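Local structure of vinylacetyl-CoA Delta-isomerase (Nitrosopumilus maritimus SCM1, 6VJR) at residues E75-L80 and G353-D358. The protein probably catalyses the dehydration of 4-hydroxybutyryl-CoA and the isomerisation of vinylacetyl-CoA, using FAD and a [4Fe-4S] cluster. Sequence-based numbering, arbitrary orientation.
Sequences ESAEDL and GVYLND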
# COMPACT_ATOMS: atom_id res chain seq x y z
N GLU A 75 -11.90 8.92 35.21
CA GLU A 75 -11.92 10.16 35.96
C GLU A 75 -10.82 11.12 35.50
O GLU A 75 -10.73 12.22 36.04
CB GLU A 75 -11.77 9.94 37.48
CG GLU A 75 -12.77 8.95 38.05
CD GLU A 75 -12.78 8.72 39.55
OE1 GLU A 75 -11.99 9.38 40.27
OE2 GLU A 75 -13.59 7.85 40.01
N SER A 76 -10.05 10.72 34.47
CA SER A 76 -8.85 11.44 34.06
C SER A 76 -8.41 10.89 32.71
O SER A 76 -8.83 9.80 32.37
CB SER A 76 -7.72 11.34 35.04
OG SER A 76 -7.25 10.00 35.15
N ALA A 77 -7.50 11.60 32.02
CA ALA A 77 -6.89 11.06 30.80
C ALA A 77 -6.03 9.85 31.16
O ALA A 77 -6.02 8.85 30.45
CB ALA A 77 -6.12 12.11 30.05
N GLU A 78 -5.40 9.89 32.34
CA GLU A 78 -4.59 8.76 32.81
C GLU A 78 -5.43 7.49 32.89
O GLU A 78 -4.97 6.40 32.50
CB GLU A 78 -3.99 9.03 34.18
CG GLU A 78 -3.06 7.94 34.69
CD GLU A 78 -2.48 8.28 36.06
OE1 GLU A 78 -1.52 7.60 36.46
OE2 GLU A 78 -2.98 9.22 36.75
N ASP A 79 -6.69 7.61 33.35
CA ASP A 79 -7.61 6.48 33.43
C ASP A 79 -7.87 5.89 32.04
O ASP A 79 -8.00 4.67 31.92
CB ASP A 79 -8.89 6.83 34.16
CG ASP A 79 -8.80 6.89 35.69
OD1 ASP A 79 -7.70 6.56 36.21
OD2 ASP A 79 -9.79 7.33 36.35
N LEU A 80 -8.03 6.73 31.02
CA LEU A 80 -8.20 6.26 29.64
C LEU A 80 -6.98 5.51 29.15
O LEU A 80 -7.07 4.46 28.51
CB LEU A 80 -8.54 7.45 28.78
CG LEU A 80 -9.84 8.18 29.06
CD1 LEU A 80 -9.94 9.43 28.20
CD2 LEU A 80 -11.03 7.27 28.89
N GLY A 353 -18.43 14.64 34.39
CA GLY A 353 -17.21 14.36 35.11
C GLY A 353 -16.35 13.27 34.46
O GLY A 353 -15.15 13.20 34.75
N VAL A 354 -16.97 12.41 33.65
CA VAL A 354 -16.22 11.38 32.94
C VAL A 354 -15.32 12.04 31.89
O VAL A 354 -15.67 13.05 31.31
CB VAL A 354 -17.14 10.31 32.30
CG1 VAL A 354 -18.00 10.87 31.18
CG2 VAL A 354 -16.38 9.10 31.80
N TYR A 355 -14.16 11.44 31.64
CA TYR A 355 -13.26 11.82 30.55
C TYR A 355 -13.61 11.03 29.29
O TYR A 355 -13.88 9.82 29.34
CB TYR A 355 -11.79 11.64 30.93
CG TYR A 355 -11.24 12.83 31.69
CD1 TYR A 355 -11.77 13.22 32.91
CD2 TYR A 355 -10.22 13.61 31.15
CE1 TYR A 355 -11.31 14.36 33.55
CE2 TYR A 355 -9.76 14.75 31.78
CZ TYR A 355 -10.31 15.12 32.98
OH TYR A 355 -9.88 16.23 33.65
N LEU A 356 -13.63 11.74 28.16
CA LEU A 356 -13.80 11.17 26.82
C LEU A 356 -12.50 11.34 26.04
O LEU A 356 -11.93 12.42 25.99
CB LEU A 356 -14.96 11.91 26.16
CG LEU A 356 -15.32 11.47 24.74
CD1 LEU A 356 -15.90 10.07 24.75
CD2 LEU A 356 -16.27 12.42 24.10
N ASN A 357 -12.04 10.27 25.40
CA ASN A 357 -10.86 10.32 24.58
C ASN A 357 -11.12 11.15 23.31
O ASN A 357 -12.25 11.48 22.95
CB ASN A 357 -10.44 8.90 24.19
CG ASN A 357 -11.56 8.20 23.48
OD1 ASN A 357 -12.62 7.92 24.04
ND2 ASN A 357 -11.33 7.91 22.21
N ASP A 358 -10.02 11.54 22.65
CA ASP A 358 -10.05 12.34 21.44
C ASP A 358 -10.69 11.57 20.30
O ASP A 358 -10.15 10.57 19.83
CB ASP A 358 -8.66 12.78 21.02
CG ASP A 358 -8.68 13.80 19.89
OD1 ASP A 358 -9.13 13.43 18.79
OD2 ASP A 358 -8.26 14.97 20.13
O HOH W 1 -13.19 13.58 36.64
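Tyr355 lays its ring against the backbone of Glu75, Ser76 and Ala77, and Ser76 CA sits 3.6 Å from the ring centroid, 13° off the normal, a CH-pi contact over the face. At the base of the side chain, Tyr355 CB lies 3.8 Å from Ser76 O. With CG anti to the carbonyl carbon (chi1 -85°), the ring of Tyr355 lies against the turn: its CG faces CA and C of Ser76, its CD1 approaches Ser76 N at 3.4 Å, and its CD2 approaches Ala77 N at 3.5 Å. Farther out, Tyr355 CE1 comes to 3.3 Å from Glu75 O and CE2 stays near Ala77 N; the contact thins out at Tyr355 CZ, whose nearest partner across it is Ser76 CA at 4.1 Å. Ser76 is the N-cap of helix 77-94, its OG accepting from Asp79 N, while Glu75 N donates to Asp79 OD2 on its anti side, an oxygen that His72 also binds. The start of this helix, in the N-terminal family region, thus rests on an antiparallel hairpin of the C-terminal one, strands 348-349 and 355-356. In the plane of the ring, at its edge, a water donates to both Glu75 O and Gly353 O. Leu80 CD1 packs against Tyr355 CB at 4.0 Å and lies 3.6 Å from Asn357 N, a buried amide without a hydrogen-bond partner. Asn357 ND2, by contrast, binds Ser343 OG and Cys287 O.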